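Local atomic coordinates of beta-lactamase II (Erythrobacter litoralis, PDB entry 6V72), a protein that probably hydrolyses the ring of beta-lactam antibiotics to a substituted beta-amino acid, as a zinc-dependent class B metallo-beta-lactamase. Residues 213-219 with 232-236; 155-159 with 171-175. All blocks are in the same frame, centred on the assembly; numbering follows the deposited sequence.

Contact 1. Residues 213-219 with 232-236; sequences AAAFPDA and RKAIE
The guanidinium of Arg232 lies under the peptide carbonyl of Pro217, whose O sits 3.5 Å above the plane of the group and over its centre, while CD1 of Ile235, one turn on, covers the opposite face. Round the rim of the same group three backbone carbonyls of 213-219 converge. NH2 takes two of them: Phe216 O at 2.8 Å from NH2, near the guanidinium plane, and Ala219 O at 2.9 Å from NH2, met on a lone pair and almost exactly in that plane. NH1 adds a weak, bent bond to Ala213 O at 3.0 Å and a second weak, longer hydrogen bond to Phe216 O, which so serves both nitrogens. The side chain runs straight to CD and then bends at chi3 (72°), which turns the flat end toward the cluster of carbonyls; on the way its CD passes 3.3 Å from Ala219 O. Two covered faces and bonds on two nitrogens should fix the rotation of the group. Beside this polar grip, Ala213 CB meets Ile235 CG2 at 3.8 Å, and Ile235 also packs on Val209 and Phe212 of helix 205-215. Phe216 is the first residue to leave helical geometry, so the arginine binds carbonyls of a helix C-terminus and the turn after it, a form of C-terminal capping that ties helix 205-215 to the segment carrying helix 233-243.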
ATOM      1  N   ALA A 213      -6.557  -4.055  20.727  1.00 12.74           N
ATOM      2  CA  ALA A 213      -6.548  -2.974  21.715  1.00 13.46           C
ATOM      3  C   ALA A 213      -7.210  -3.409  23.016  1.00 13.78           C
ATOM      4  O   ALA A 213      -6.763  -3.028  24.105  1.00 19.40           O
ATOM      5  CB  ALA A 213      -7.255  -1.745  21.144  1.00 15.86           C
ATOM      6  N   ALA A 214      -8.274  -4.214  22.925  1.00 13.85           N
ATOM      7  CA  ALA A 214      -8.984  -4.673  24.114  1.00 14.13           C
ATOM      8  C   ALA A 214      -8.278  -5.825  24.808  1.00 14.03           C
ATOM      9  O   ALA A 214      -8.454  -6.010  26.018  1.00 17.03           O
ATOM     10  CB  ALA A 214     -10.405  -5.108  23.739  1.00 16.77           C
ATOM     11  N   ALA A 215      -7.514  -6.617  24.055  1.00 14.22           N
ATOM     12  CA  ALA A 215      -6.752  -7.713  24.636  1.00 14.78           C
ATOM     13  C   ALA A 215      -5.626  -7.197  25.516  1.00 15.98           C
ATOM     14  O   ALA A 215      -5.280  -7.819  26.533  1.00 16.16           O
ATOM     15  CB  ALA A 215      -6.181  -8.591  23.517  1.00 14.48           C
ATOM     16  N   PHE A 216      -5.015  -6.079  25.114  1.00 14.86           N
ATOM     17  CA  PHE A 216      -3.910  -5.459  25.841  1.00 14.88           C
ATOM     18  C   PHE A 216      -4.292  -4.019  26.140  1.00 17.30           C
ATOM     19  O   PHE A 216      -3.726  -3.081  25.563  1.00 17.09           O
ATOM     20  CB  PHE A 216      -2.615  -5.542  25.035  1.00 16.09           C
ATOM     21  CG  PHE A 216      -2.236  -6.956  24.673  1.00 15.07           C
ATOM     22  CD1 PHE A 216      -1.834  -7.849  25.658  1.00 16.16           C
ATOM     23  CD2 PHE A 216      -2.318  -7.400  23.356  1.00 15.46           C
ATOM     24  CE1 PHE A 216      -1.513  -9.160  25.346  1.00 16.77           C
ATOM     25  CE2 PHE A 216      -1.995  -8.701  23.029  1.00 14.95           C
ATOM     26  CZ  PHE A 216      -1.595  -9.588  24.029  1.00 15.02           C
ATOM     27  N   PRO A 217      -5.250  -3.813  27.051  1.00 16.53           N
ATOM     28  CA  PRO A 217      -5.876  -2.485  27.184  1.00 16.38           C
ATOM     29  C   PRO A 217      -5.048  -1.465  27.931  1.00 19.07           C
ATOM     30  O   PRO A 217      -5.332  -0.269  27.807  1.00 22.46           O
ATOM     31  CB  PRO A 217      -7.179  -2.784  27.949  1.00 18.55           C
ATOM     32  CG  PRO A 217      -6.836  -3.990  28.804  1.00 19.17           C
ATOM     33  CD  PRO A 217      -5.882  -4.820  27.933  1.00 18.25           C
ATOM     34  N   ASP A 218      -4.046  -1.883  28.697  1.00 20.35           N
ATOM     35  CA  ASP A 218      -3.317  -0.962  29.559  1.00 21.80           C
ATOM     36  C   ASP A 218      -1.917  -0.653  29.053  1.00 22.73           C
ATOM     37  O   ASP A 218      -1.315   0.324  29.514  1.00 27.52           O
ATOM     38  CB  ASP A 218      -3.231  -1.528  30.987  1.00 24.24           C
ATOM     39  CG  ASP A 218      -4.602  -1.822  31.577  1.00 28.75           C
ATOM     40  OD1 ASP A 218      -5.491  -0.961  31.444  1.00 30.49           O
ATOM     41  OD2 ASP A 218      -4.805  -2.914  32.158  1.00 32.31           O
ATOM     42  N   ALA A 219      -1.403  -1.434  28.101  1.00 19.47           N
ATOM     43  CA  ALA A 219      -0.032  -1.262  27.639  1.00 19.05           C
ATOM     44  C   ALA A 219       0.165   0.109  27.001  1.00 19.25           C
ATOM     45  O   ALA A 219      -0.551   0.481  26.071  1.00 20.04           O
ATOM     46  CB  ALA A 219       0.314  -2.364  26.630  1.00 17.96           C
ATOM     47  N   ARG A 232      -0.000   4.419  22.343  1.00 17.98           N
ATOM     48  CA  ARG A 232      -1.214   3.847  21.774  1.00 17.77           C
ATOM     49  C   ARG A 232      -1.752   4.632  20.585  1.00 17.52           C
ATOM     50  O   ARG A 232      -2.695   4.163  19.939  1.00 17.62           O
ATOM     51  CB  ARG A 232      -2.280   3.696  22.860  1.00 17.44           C
ATOM     52  CG  ARG A 232      -1.871   2.716  23.947  1.00 17.96           C
ATOM     53  CD  ARG A 232      -2.998   2.390  24.903  1.00 17.89           C
ATOM     54  NE  ARG A 232      -4.072   1.546  24.377  1.00 18.18           N
ATOM     55  CZ  ARG A 232      -4.094   0.222  24.476  1.00 19.41           C
ATOM     56  NH1 ARG A 232      -5.141  -0.465  24.016  1.00 18.00           N
ATOM     57  NH2 ARG A 232      -3.063  -0.419  25.021  1.00 19.94           N
ATOM     58  N   LYS A 233      -1.182   5.798  20.262  1.00 18.35           N
ATOM     59  CA  LYS A 233      -1.559   6.463  19.018  1.00 17.53           C
ATOM     60  C   LYS A 233      -1.377   5.552  17.808  1.00 15.78           C
ATOM     61  O   LYS A 233      -2.117   5.678  16.829  1.00 17.05           O
ATOM     62  CB  LYS A 233      -0.762   7.754  18.826  1.00 20.48           C
ATOM     63  CG  LYS A 233      -1.367   8.643  17.728  1.00 28.08           C
ATOM     64  CD  LYS A 233      -0.475   9.806  17.341  1.00 36.33           C
ATOM     65  CE  LYS A 233      -1.287  10.892  16.645  1.00 40.94           C
ATOM     66  NZ  LYS A 233      -0.476  12.114  16.389  1.00 45.37           N
ATOM     67  N   ALA A 234      -0.420   4.615  17.853  1.00 16.65           N
ATOM     68  CA  ALA A 234      -0.270   3.674  16.747  1.00 15.69           C
ATOM     69  C   ALA A 234      -1.528   2.837  16.565  1.00 14.80           C
ATOM     70  O   ALA A 234      -1.947   2.571  15.431  1.00 14.55           O
ATOM     71  CB  ALA A 234       0.936   2.753  16.991  1.00 15.70           C
ATOM     72  N   ILE A 235      -2.153   2.422  17.673  1.00 13.96           N
ATOM     73  CA  ILE A 235      -3.413   1.688  17.580  1.00 14.02           C
ATOM     74  C   ILE A 235      -4.509   2.589  17.035  1.00 12.80           C
ATOM     75  O   ILE A 235      -5.294   2.187  16.165  1.00 14.33           O
ATOM     76  CB  ILE A 235      -3.811   1.121  18.952  1.00 13.67           C
ATOM     77  CG1 ILE A 235      -2.754   0.151  19.478  1.00 15.81           C
ATOM     78  CG2 ILE A 235      -5.159   0.441  18.877  1.00 18.26           C
ATOM     79  CD1 ILE A 235      -3.074  -0.327  20.906  1.00 18.62           C
ATOM     80  N   GLU A 236      -4.591   3.816  17.558  1.00 13.91           N
ATOM     81  CA  GLU A 236      -5.642   4.747  17.148  1.00 17.25           C
ATOM     82  C   GLU A 236      -5.569   5.040  15.657  1.00 16.49           C
ATOM     83  O   GLU A 236      -6.595   5.032  14.961  1.00 16.00           O
ATOM     84  CB  GLU A 236      -5.532   6.042  17.948  1.00 20.39           C
ATOM     85  CG  GLU A 236      -6.541   7.108  17.538  1.00 25.95           C
ATOM     86  CD  GLU A 236      -6.238   8.475  18.139  1.00 32.34           C
ATOM     87  OE1 GLU A 236      -6.225   8.593  19.384  1.00 35.50           O
ATOM     88  OE2 GLU A 236      -6.005   9.432  17.362  1.00 37.36           O
TER

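Contact 2. Residues 155-159 with 171-175; sequences PLRLY and TVGLP
Tyr159 O is gripped twice by Thr171, whose backbone N lies 2.9 Å from it and whose OG1 donates to it from 3.0 Å. Both donors stand tilted from the carbonyl plane, OG1 by 32°. This double hold closes one end of an antiparallel beta hairpin, strands 157-159 and 171-174, in the sheet that runs on through 179-181 to 221-223; on its other side Leu158 makes backbone hydrogen bonds with Ala145. Tyr159 with Thr171 and Arg157 with Gly173 are hydrogen-bonded pairs, and Leu158 with Val172 is the non-hydrogen-bonded pair between them. Arg157 N reaches Gly173 O at 2.8 Å, nearly straight at 170°. In between, the CA-H of Val172 makes a bent CA-H...O contact with Arg157 O, CA to O 3.3 Å. Leu158 and Val172 lie side by side and point the same way, with Leu158 CD1 3.8 Å from Val172 CG1. Farther along, Leu156 CD2 drops between Val172 CG2 and Leu174 CD2, and Leu156 also packs against Ile63 and Val65 of the larger sheet. Pro155, after a cis peptide bond, lays its CG against the same Leu174 methyl. The opposite face carries Tyr159, with CG anti to its backbone N (chi1 -177°), which sends the ring toward Asn211 and Ala215 of helix 205-215. Thr171 OG1 lies in the plane of that ring, at its edge, 3.8 Å from CD2.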
ATOM      1  N   PRO A 155       6.815 -15.540  29.374  1.00 14.55           N
ATOM      2  CA  PRO A 155       5.712 -14.664  29.788  1.00 15.33           C
ATOM      3  C   PRO A 155       4.947 -13.983  28.672  1.00 15.11           C
ATOM      4  O   PRO A 155       4.008 -13.268  28.976  1.00 15.91           O
ATOM      5  CB  PRO A 155       6.416 -13.614  30.647  1.00 18.15           C
ATOM      6  CG  PRO A 155       7.782 -13.512  30.011  1.00 18.41           C
ATOM      7  CD  PRO A 155       8.131 -14.946  29.675  1.00 16.61           C
ATOM      8  N   LEU A 156       5.325 -14.198  27.417  1.00 14.19           N
ATOM      9  CA  LEU A 156       4.523 -13.651  26.332  1.00 13.66           C
ATOM     10  C   LEU A 156       3.115 -14.216  26.395  1.00 14.16           C
ATOM     11  O   LEU A 156       2.918 -15.418  26.621  1.00 17.62           O
ATOM     12  CB  LEU A 156       5.141 -13.980  24.976  1.00 16.42           C
ATOM     13  CG  LEU A 156       6.463 -13.261  24.707  1.00 17.75           C
ATOM     14  CD1 LEU A 156       7.192 -13.986  23.599  1.00 23.75           C
ATOM     15  CD2 LEU A 156       6.270 -11.781  24.356  1.00 18.78           C
ATOM     16  N   ARG A 157       2.133 -13.352  26.189  1.00 12.72           N
ATOM     17  CA  ARG A 157       0.753 -13.785  26.033  1.00 12.83           C
ATOM     18  C   ARG A 157       0.396 -13.646  24.564  1.00 12.74           C
ATOM     19  O   ARG A 157       0.486 -12.550  23.998  1.00 14.42           O
ATOM     20  CB  ARG A 157      -0.176 -12.971  26.924  1.00 15.45           C
ATOM     21  CG  ARG A 157       0.153 -13.136  28.409  1.00 16.31           C
ATOM     22  CD  ARG A 157      -0.031 -14.561  28.893  1.00 20.70           C
ATOM     23  NE  ARG A 157      -0.061 -14.605  30.356  1.00 20.73           N
ATOM     24  CZ  ARG A 157       0.860 -15.191  31.121  1.00 20.12           C
ATOM     25  NH1 ARG A 157       0.738 -15.139  32.434  1.00 20.01           N
ATOM     26  NH2 ARG A 157       1.884 -15.843  30.585  1.00 19.39           N
ATOM     27  N   LEU A 158       0.036 -14.757  23.942  1.00 13.06           N
ATOM     28  CA  LEU A 158      -0.245 -14.793  22.507  1.00 12.89           C
ATOM     29  C   LEU A 158      -1.732 -14.595  22.241  1.00 11.78           C
ATOM     30  O   LEU A 158      -2.564 -15.271  22.853  1.00 11.76           O
ATOM     31  CB  LEU A 158       0.172 -16.139  21.928  1.00 14.98           C
ATOM     32  CG  LEU A 158       1.631 -16.386  21.602  1.00 20.64           C
ATOM     33  CD1 LEU A 158       2.570 -15.880  22.642  1.00 21.75           C
ATOM     34  CD2 LEU A 158       1.764 -17.887  21.421  1.00 24.77           C
ATOM     35  N   TYR A 159      -2.058 -13.704  21.302  1.00 11.32           N
ATOM     36  CA  TYR A 159      -3.439 -13.323  21.035  1.00  9.68           C
ATOM     37  C   TYR A 159      -3.688 -13.271  19.532  1.00 11.56           C
ATOM     38  O   TYR A 159      -2.977 -12.565  18.802  1.00 12.19           O
ATOM     39  CB  TYR A 159      -3.752 -11.952  21.662  1.00 11.61           C
ATOM     40  CG  TYR A 159      -5.196 -11.558  21.462  1.00 11.72           C
ATOM     41  CD1 TYR A 159      -6.213 -12.202  22.152  1.00 12.82           C
ATOM     42  CD2 TYR A 159      -5.546 -10.545  20.570  1.00 14.82           C
ATOM     43  CE1 TYR A 159      -7.535 -11.849  21.960  1.00 13.76           C
ATOM     44  CE2 TYR A 159      -6.848 -10.187  20.371  1.00 14.88           C
ATOM     45  CZ  TYR A 159      -7.847 -10.831  21.062  1.00 14.02           C
ATOM     46  OH  TYR A 159      -9.173 -10.452  20.860  1.00 16.70           O
ATOM     47  N   THR A 171      -0.572 -11.567  17.534  1.00 10.28           N
ATOM     48  CA  THR A 171       0.068 -10.518  18.322  1.00 11.35           C
ATOM     49  C   THR A 171       0.539 -11.113  19.642  1.00 11.98           C
ATOM     50  O   THR A 171       0.099 -12.194  20.050  1.00 13.12           O
ATOM     51  CB  THR A 171      -0.895  -9.356  18.590  1.00 13.35           C
ATOM     52  OG1 THR A 171      -1.993  -9.825  19.385  1.00 13.64           O
ATOM     53  CG2 THR A 171      -1.429  -8.774  17.273  1.00 15.62           C
ATOM     54  N   VAL A 172       1.462 -10.415  20.315  1.00 13.74           N
ATOM     55  CA  VAL A 172       1.936 -10.872  21.618  1.00 13.16           C
ATOM     56  C   VAL A 172       2.013  -9.689  22.570  1.00 13.67           C
ATOM     57  O   VAL A 172       2.196  -8.540  22.161  1.00 14.77           O
ATOM     58  CB  VAL A 172       3.294 -11.607  21.526  1.00 15.69           C
ATOM     59  CG1 VAL A 172       3.212 -12.770  20.538  1.00 18.22           C
ATOM     60  CG2 VAL A 172       4.377 -10.629  21.107  1.00 15.22           C
ATOM     61  N   GLY A 173       1.870  -9.970  23.858  1.00 13.01           N
ATOM     62  CA  GLY A 173       1.939  -8.923  24.849  1.00 14.08           C
ATOM     63  C   GLY A 173       2.694  -9.392  26.075  1.00 13.01           C
ATOM     64  O   GLY A 173       2.813 -10.591  26.348  1.00 14.56           O
ATOM     65  N   LEU A 174       3.185  -8.397  26.824  1.00 14.29           N
ATOM     66  CA  LEU A 174       3.793  -8.574  28.140  1.00 13.56           C
ATOM     67  C   LEU A 174       3.036  -7.646  29.078  1.00 16.81           C
ATOM     68  O   LEU A 174       3.485  -6.521  29.358  1.00 16.95           O
ATOM     69  CB  LEU A 174       5.278  -8.234  28.129  1.00 15.69           C
ATOM     70  CG  LEU A 174       6.110  -9.202  27.282  1.00 15.51           C
ATOM     71  CD1 LEU A 174       7.481  -8.606  26.956  1.00 19.74           C
ATOM     72  CD2 LEU A 174       6.244 -10.550  27.978  1.00 17.84           C
ATOM     73  N   PRO A 175       1.866  -8.071  29.555  1.00 17.97           N
ATOM     74  CA  PRO A 175       1.002  -7.146  30.301  1.00 19.33           C
ATOM     75  C   PRO A 175       1.627  -6.638  31.585  1.00 19.69           C
ATOM     76  O   PRO A 175       1.314  -5.519  32.009  1.00 23.90           O
ATOM     77  CB  PRO A 175      -0.252  -7.990  30.575  1.00 19.21           C
ATOM     78  CG  PRO A 175      -0.259  -9.022  29.511  1.00 19.79           C
ATOM     79  CD  PRO A 175       1.195  -9.350  29.272  1.00 19.26           C
TER

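Phe216 joins the two contacts: its backbone O belongs to the carbonyl cluster of contact 1, while its ring lies against the hairpin of contact 2. Phe216 CZ comes to 3.5 Å from Gly173 N and Phe216 CE2 to 3.8 Å from Thr171 OG1; beside it, Ala215 CB meets Tyr159 CE2 at 3.6 Å. Helix 205-215 and the turn after it are thus held between the hairpin and segment 232-236, with the contact centres about 13 Å apart. No zinc is bound to this chain, but the side chain of Thr171 lies about 9 Å from that of Cys184, a known zinc ligand of this protein. The side chain of Ile235 is about 12 Å from a calcium ion.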